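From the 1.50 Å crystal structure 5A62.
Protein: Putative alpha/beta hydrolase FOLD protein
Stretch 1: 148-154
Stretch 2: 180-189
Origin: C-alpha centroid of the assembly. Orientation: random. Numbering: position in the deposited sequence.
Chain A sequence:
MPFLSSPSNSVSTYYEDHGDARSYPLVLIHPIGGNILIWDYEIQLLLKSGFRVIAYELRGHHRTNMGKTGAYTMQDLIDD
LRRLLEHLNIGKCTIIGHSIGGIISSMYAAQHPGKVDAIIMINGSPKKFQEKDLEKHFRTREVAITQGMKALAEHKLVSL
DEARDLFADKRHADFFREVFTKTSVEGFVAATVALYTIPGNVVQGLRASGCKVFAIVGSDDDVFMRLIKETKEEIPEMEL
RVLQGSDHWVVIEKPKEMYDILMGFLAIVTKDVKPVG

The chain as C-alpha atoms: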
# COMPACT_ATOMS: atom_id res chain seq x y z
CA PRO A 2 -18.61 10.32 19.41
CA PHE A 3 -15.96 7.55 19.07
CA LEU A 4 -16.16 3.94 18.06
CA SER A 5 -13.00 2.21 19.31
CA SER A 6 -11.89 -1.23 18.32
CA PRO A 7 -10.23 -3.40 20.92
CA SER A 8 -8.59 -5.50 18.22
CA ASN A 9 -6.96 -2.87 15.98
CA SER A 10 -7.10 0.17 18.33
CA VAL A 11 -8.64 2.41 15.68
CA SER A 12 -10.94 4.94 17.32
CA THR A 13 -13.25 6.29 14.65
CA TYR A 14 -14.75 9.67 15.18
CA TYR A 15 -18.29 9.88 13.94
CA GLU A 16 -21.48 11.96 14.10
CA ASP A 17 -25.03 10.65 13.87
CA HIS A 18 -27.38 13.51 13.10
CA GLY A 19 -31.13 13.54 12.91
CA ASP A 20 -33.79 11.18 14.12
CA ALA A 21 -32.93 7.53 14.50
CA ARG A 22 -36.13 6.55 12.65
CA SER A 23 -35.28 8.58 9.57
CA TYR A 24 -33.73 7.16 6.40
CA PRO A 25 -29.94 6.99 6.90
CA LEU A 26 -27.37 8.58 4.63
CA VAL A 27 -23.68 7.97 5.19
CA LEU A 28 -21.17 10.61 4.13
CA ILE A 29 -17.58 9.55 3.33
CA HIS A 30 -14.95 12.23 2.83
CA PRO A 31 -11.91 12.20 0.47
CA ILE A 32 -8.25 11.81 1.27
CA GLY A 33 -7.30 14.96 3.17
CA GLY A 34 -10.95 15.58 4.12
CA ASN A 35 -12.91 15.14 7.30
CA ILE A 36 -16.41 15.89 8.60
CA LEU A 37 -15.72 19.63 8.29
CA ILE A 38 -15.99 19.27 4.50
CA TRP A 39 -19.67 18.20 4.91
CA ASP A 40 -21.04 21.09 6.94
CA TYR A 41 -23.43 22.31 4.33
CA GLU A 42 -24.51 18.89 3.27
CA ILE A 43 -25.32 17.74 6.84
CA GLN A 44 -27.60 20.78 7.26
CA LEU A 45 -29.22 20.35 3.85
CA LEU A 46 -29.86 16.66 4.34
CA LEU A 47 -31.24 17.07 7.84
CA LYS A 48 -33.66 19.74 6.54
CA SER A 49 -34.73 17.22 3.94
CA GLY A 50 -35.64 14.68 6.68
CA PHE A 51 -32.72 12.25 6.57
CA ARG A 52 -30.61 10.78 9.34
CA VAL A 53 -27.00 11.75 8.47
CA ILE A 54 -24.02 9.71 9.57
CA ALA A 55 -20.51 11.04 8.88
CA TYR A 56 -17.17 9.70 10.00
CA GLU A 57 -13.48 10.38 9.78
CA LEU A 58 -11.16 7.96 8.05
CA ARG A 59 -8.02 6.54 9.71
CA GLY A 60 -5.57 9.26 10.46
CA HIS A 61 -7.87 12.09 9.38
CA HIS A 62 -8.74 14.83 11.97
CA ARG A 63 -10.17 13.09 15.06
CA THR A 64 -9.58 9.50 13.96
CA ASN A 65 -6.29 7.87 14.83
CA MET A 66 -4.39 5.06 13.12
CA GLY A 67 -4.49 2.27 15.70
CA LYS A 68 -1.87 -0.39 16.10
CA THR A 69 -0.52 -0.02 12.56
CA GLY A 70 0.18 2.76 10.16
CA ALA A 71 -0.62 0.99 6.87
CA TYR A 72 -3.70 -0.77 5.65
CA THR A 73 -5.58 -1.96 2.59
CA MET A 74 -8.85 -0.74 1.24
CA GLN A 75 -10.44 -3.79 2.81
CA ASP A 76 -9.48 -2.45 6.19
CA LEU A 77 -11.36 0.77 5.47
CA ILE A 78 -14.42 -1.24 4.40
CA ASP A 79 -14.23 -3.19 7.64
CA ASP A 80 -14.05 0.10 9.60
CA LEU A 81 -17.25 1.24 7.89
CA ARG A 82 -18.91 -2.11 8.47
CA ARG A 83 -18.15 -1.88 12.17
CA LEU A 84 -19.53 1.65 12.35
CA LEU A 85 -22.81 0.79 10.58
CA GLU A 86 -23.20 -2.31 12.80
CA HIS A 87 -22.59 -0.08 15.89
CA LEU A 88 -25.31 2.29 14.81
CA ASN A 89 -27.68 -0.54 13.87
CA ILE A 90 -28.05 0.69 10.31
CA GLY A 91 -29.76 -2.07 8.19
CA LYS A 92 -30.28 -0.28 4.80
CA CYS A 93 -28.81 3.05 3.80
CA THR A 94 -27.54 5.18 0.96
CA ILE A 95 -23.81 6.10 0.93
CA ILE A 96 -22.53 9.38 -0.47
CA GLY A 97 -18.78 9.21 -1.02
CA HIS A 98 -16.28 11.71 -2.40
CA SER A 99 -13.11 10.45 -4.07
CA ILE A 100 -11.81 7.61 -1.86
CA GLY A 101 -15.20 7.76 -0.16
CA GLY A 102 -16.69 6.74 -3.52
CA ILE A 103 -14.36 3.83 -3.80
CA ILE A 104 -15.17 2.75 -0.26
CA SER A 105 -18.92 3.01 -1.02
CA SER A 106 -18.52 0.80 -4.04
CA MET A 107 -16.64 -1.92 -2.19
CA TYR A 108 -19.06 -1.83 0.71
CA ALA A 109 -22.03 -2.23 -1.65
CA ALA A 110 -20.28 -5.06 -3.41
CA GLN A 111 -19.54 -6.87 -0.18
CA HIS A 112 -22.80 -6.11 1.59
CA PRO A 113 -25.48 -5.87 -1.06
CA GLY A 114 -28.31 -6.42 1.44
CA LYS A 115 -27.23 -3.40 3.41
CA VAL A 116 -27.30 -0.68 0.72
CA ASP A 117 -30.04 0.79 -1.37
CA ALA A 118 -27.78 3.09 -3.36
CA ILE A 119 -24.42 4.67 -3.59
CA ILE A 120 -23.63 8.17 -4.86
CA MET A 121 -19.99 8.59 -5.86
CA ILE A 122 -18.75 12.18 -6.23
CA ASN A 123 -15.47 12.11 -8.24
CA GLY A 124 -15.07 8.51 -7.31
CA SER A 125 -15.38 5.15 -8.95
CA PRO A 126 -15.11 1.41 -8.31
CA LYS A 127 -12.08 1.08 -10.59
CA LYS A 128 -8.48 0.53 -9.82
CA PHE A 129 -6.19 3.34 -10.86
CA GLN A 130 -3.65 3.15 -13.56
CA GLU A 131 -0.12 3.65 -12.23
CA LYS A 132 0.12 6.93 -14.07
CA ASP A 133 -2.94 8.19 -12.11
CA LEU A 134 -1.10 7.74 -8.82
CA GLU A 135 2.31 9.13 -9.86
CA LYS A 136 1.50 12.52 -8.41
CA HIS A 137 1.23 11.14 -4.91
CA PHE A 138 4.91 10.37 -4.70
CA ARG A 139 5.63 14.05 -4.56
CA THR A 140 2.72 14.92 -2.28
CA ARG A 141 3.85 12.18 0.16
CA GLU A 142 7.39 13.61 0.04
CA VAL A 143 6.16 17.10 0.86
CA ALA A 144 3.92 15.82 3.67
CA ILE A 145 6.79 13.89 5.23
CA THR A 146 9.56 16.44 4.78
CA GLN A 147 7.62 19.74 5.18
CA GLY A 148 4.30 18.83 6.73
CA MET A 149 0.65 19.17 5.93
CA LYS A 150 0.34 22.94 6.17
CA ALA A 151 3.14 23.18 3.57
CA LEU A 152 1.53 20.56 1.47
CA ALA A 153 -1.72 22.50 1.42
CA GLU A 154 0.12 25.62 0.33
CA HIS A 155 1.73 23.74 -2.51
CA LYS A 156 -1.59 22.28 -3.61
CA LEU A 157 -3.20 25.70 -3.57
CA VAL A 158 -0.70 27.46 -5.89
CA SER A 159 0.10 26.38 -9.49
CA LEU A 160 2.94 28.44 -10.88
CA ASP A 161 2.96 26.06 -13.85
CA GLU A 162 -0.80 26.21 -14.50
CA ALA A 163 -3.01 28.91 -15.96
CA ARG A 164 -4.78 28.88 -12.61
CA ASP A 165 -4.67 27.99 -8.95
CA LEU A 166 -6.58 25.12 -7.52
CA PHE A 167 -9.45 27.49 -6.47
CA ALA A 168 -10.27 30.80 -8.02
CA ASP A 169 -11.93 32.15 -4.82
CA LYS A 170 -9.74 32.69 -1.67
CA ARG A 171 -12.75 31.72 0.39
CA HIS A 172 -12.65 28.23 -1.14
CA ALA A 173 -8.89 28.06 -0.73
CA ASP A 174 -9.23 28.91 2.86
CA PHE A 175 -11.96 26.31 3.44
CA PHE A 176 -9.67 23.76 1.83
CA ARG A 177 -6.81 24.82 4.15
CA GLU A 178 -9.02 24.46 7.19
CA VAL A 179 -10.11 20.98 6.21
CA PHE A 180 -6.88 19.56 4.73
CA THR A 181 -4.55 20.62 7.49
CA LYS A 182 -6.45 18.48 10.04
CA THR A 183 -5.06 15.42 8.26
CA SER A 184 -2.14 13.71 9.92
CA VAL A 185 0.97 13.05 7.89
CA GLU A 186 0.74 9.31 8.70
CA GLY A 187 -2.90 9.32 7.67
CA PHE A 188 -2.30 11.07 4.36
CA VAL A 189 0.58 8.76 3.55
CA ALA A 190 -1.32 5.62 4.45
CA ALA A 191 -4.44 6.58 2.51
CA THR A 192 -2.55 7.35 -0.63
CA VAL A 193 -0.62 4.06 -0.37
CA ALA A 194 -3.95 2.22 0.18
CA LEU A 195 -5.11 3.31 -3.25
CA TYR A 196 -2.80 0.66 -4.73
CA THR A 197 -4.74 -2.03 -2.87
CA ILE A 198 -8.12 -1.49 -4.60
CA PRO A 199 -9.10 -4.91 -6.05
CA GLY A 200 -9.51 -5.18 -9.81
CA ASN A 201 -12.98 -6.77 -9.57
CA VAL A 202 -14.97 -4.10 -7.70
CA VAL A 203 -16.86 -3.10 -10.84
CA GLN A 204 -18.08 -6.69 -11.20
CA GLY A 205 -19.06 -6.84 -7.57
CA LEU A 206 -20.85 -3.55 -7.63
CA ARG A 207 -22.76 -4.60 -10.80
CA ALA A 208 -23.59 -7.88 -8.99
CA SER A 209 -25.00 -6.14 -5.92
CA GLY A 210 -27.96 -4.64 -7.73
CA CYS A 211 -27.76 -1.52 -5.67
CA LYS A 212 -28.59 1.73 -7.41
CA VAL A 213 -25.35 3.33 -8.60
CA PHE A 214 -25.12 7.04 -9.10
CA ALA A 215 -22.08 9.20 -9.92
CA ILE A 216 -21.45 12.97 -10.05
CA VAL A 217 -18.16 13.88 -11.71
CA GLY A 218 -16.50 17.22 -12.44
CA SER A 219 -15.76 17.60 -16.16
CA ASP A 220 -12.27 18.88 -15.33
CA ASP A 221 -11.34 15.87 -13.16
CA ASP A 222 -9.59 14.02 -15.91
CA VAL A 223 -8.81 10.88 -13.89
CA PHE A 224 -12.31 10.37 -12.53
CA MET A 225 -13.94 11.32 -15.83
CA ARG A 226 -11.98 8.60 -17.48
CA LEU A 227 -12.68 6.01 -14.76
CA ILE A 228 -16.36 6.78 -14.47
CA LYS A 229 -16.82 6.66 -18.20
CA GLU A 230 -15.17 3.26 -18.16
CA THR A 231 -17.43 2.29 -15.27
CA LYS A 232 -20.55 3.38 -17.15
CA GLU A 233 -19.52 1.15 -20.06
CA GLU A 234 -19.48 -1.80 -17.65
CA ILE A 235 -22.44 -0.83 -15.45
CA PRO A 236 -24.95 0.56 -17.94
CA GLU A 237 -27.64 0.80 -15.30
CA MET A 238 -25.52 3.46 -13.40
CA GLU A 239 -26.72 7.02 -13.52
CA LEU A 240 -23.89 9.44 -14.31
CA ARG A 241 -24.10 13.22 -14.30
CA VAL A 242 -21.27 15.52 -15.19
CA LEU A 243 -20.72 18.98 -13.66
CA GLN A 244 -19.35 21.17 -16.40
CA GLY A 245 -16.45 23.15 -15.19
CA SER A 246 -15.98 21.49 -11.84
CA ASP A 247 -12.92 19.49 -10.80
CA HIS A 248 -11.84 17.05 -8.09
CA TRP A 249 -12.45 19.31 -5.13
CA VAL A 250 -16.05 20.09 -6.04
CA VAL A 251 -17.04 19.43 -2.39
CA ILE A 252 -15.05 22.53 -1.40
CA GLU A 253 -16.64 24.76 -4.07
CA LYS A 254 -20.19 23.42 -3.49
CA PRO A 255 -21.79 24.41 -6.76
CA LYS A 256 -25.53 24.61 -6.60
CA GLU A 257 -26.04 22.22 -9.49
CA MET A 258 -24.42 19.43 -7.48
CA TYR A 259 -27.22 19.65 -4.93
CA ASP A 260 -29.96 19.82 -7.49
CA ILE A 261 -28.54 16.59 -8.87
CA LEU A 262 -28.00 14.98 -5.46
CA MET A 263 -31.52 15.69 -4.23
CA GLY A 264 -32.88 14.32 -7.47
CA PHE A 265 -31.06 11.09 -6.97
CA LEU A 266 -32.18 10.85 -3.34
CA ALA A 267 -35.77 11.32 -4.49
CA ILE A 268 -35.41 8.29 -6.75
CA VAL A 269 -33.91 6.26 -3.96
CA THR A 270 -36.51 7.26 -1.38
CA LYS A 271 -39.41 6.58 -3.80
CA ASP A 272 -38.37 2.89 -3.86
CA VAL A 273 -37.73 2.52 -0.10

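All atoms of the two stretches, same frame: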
# COMPACT_ATOMS: atom_id res chain seq x y z
N GLY A 148 5.51 18.83 6.02
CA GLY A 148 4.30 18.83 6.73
C GLY A 148 3.07 19.20 5.93
O GLY A 148 3.11 19.58 4.78
N MET A 149 1.92 19.00 6.57
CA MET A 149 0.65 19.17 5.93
C MET A 149 0.25 20.60 5.62
O MET A 149 -0.41 20.87 4.63
CB MET A 149 -0.47 18.49 6.75
CG MET A 149 -0.25 16.95 6.88
SD MET A 149 -0.06 16.07 5.31
CE MET A 149 -1.72 15.99 4.85
N LYS A 150 0.65 21.54 6.48
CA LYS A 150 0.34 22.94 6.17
C LYS A 150 1.11 23.35 4.89
O LYS A 150 0.55 23.99 4.01
CB LYS A 150 0.69 23.84 7.34
CG LYS A 150 -0.13 23.64 8.61
CD LYS A 150 0.27 24.71 9.64
CE LYS A 150 -0.19 24.45 11.07
NZ LYS A 150 -1.62 24.03 11.19
N ALA A 151 2.38 22.93 4.79
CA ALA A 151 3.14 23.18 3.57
C ALA A 151 2.57 22.49 2.37
O ALA A 151 2.43 23.08 1.30
CB ALA A 151 4.58 22.80 3.73
N LEU A 152 2.13 21.25 2.57
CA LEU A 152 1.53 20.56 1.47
C LEU A 152 0.28 21.30 0.97
O LEU A 152 0.07 21.45 -0.25
CB LEU A 152 1.24 19.10 1.81
CG LEU A 152 0.47 18.32 0.74
CD1 LEU A 152 1.16 18.30 -0.59
CD2 LEU A 152 0.25 16.88 1.22
N ALA A 153 -0.57 21.76 1.87
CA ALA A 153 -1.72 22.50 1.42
C ALA A 153 -1.33 23.73 0.59
O ALA A 153 -1.95 24.02 -0.40
CB ALA A 153 -2.61 22.93 2.59
N GLU A 154 -0.31 24.44 1.09
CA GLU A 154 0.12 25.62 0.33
C GLU A 154 0.61 25.30 -1.04
O GLU A 154 0.27 25.98 -2.02
CB GLU A 154 1.18 26.34 1.11
CG GLU A 154 0.71 26.98 2.37
CD GLU A 154 -0.48 27.93 2.24
OE1 GLU A 154 -0.63 28.71 1.24
OE2 GLU A 154 -1.30 27.83 3.16
N PHE A 180 -8.02 20.42 5.08
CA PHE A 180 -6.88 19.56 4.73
C PHE A 180 -5.88 19.46 5.84
O PHE A 180 -5.29 18.41 6.11
CB PHE A 180 -6.25 20.08 3.43
CG PHE A 180 -5.23 19.17 2.83
CD1 PHE A 180 -5.64 18.15 1.96
CD2 PHE A 180 -3.89 19.31 3.13
CE1 PHE A 180 -4.67 17.34 1.37
CE2 PHE A 180 -2.95 18.50 2.55
CZ PHE A 180 -3.36 17.50 1.74
N THR A 181 -5.62 20.58 6.53
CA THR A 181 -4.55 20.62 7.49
C THR A 181 -4.93 19.93 8.83
O THR A 181 -4.07 19.81 9.68
CB THR A 181 -4.02 22.04 7.72
OG1 THR A 181 -5.07 22.82 8.28
CG2 THR A 181 -3.49 22.59 6.45
N LYS A 182 -6.13 19.36 8.93
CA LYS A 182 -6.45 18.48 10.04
C LYS A 182 -5.98 17.02 9.77
O LYS A 182 -6.11 16.19 10.68
CB LYS A 182 -7.95 18.41 10.30
CG LYS A 182 -8.72 19.66 10.46
CD LYS A 182 -8.23 20.42 11.61
CE LYS A 182 -9.33 21.41 12.06
NZ LYS A 182 -9.15 22.60 11.28
N THR A 183 -5.46 16.77 8.59
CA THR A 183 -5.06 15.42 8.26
C THR A 183 -3.68 15.19 8.84
O THR A 183 -2.77 16.00 8.66
CB THR A 183 -4.99 15.32 6.73
OG1 THR A 183 -6.23 15.76 6.12
CG2 THR A 183 -4.79 13.83 6.33
N SER A 184 -3.46 14.07 9.51
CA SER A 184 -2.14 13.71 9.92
C SER A 184 -1.27 13.31 8.76
O SER A 184 -1.78 12.82 7.76
CB SER A 184 -2.16 12.62 10.97
OG SER A 184 -2.52 11.34 10.43
N VAL A 185 0.03 13.51 8.90
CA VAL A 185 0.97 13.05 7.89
C VAL A 185 0.84 11.54 7.72
O VAL A 185 0.76 11.05 6.59
CB VAL A 185 2.40 13.43 8.26
CG1 VAL A 185 3.40 12.78 7.31
CG2 VAL A 185 2.52 14.92 8.38
N GLU A 186 0.78 10.79 8.80
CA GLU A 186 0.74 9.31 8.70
C GLU A 186 -0.56 8.93 8.06
O GLU A 186 -0.58 8.00 7.22
CB GLU A 186 0.96 8.60 10.04
CG GLU A 186 0.01 9.02 11.02
CD GLU A 186 0.37 10.38 11.82
OE1 GLU A 186 1.17 11.42 11.51
OE2 GLU A 186 -0.31 10.36 12.95
N GLY A 187 -1.65 9.63 8.29
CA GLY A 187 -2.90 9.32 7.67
C GLY A 187 -2.92 9.63 6.21
O GLY A 187 -3.53 8.86 5.42
N PHE A 188 -2.38 10.76 5.77
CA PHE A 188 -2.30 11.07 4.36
C PHE A 188 -1.48 10.02 3.64
O PHE A 188 -1.90 9.54 2.58
CB PHE A 188 -1.65 12.47 4.21
CG PHE A 188 -1.56 12.87 2.77
CD1 PHE A 188 -2.64 13.37 2.08
CD2 PHE A 188 -0.36 12.75 2.08
CE1 PHE A 188 -2.53 13.69 0.73
CE2 PHE A 188 -0.26 13.07 0.76
CZ PHE A 188 -1.33 13.49 0.10
N VAL A 189 -0.29 9.73 4.16
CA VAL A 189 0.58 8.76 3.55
C VAL A 189 -0.11 7.42 3.42
O VAL A 189 -0.14 6.83 2.34
CB VAL A 189 1.90 8.68 4.26
CG1 VAL A 189 2.74 7.55 3.74
CG2 VAL A 189 2.65 10.01 4.09

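No hydrogen bond crosses between the two stretches; the contact, which buries 448 Å² summed over both sides, rests on apolar packing. Helix 149-154 and helix 185-189 run with a 52° angle between their N-to-C directions, and their axes come no closer than 11.8 Å. The backbones draw nearest instead at the turn preceding the second helix, where the CA atoms of Lys 150 and Thr 181 lie 5.6 Å apart.

Each side orders its own backbone. Phe 180 to Thr 183 form a type I turn, in which Phe 180 O accepts from Thr 183 N (3.0 Å) and from Thr 183 OG1 (2.8 Å). Ser 184 caps the following helix, its OG accepting from Gly 187 N at 2.9 Å with an N-H...O angle of 145°. A CB on Gly 187 would crowd that same Ser 184 OG. On the other side, Gly 148 occupies the N-cap position of its helix with phi/psi 95/171°, where a CB would be jammed against the preceding carbonyl O, so the conformation calls for glycine.

Apolar contact centres on Met 149, a residue with 135 Å² covered by the other stretch and a side chain in the m, m, m rotamer. Met 149 CE lies 3.6 Å from Phe 180 CE2 and 3.6 Å from Phe 188 CB, while Met 149 CG meets Val 185 CG2 at 3.7 Å. Met 149 CG also approaches Thr 183 O to 3.2 Å, so the packing reaches the turn's backbone. Nearby, Ala 153 CB sits 3.9 Å from Phe 180 CD2, and Thr 181 CG2 lies 3.9 Å from Lys 150 CA.

The aromatic contacts differ in geometry. Leu 152 CD2 lies over one face of Phe 188, 4.0 Å from the ring centroid and 19° off the normal, consistent with a CH-pi interaction. Leu 152 CD2 also meets Phe 180 at its edge, 3.7 Å from Phe 180 CZ. Met 149 SD makes an oblique sulfur-aromatic approach, 5.0 Å from the Phe 188 centroid and 38° off the normal.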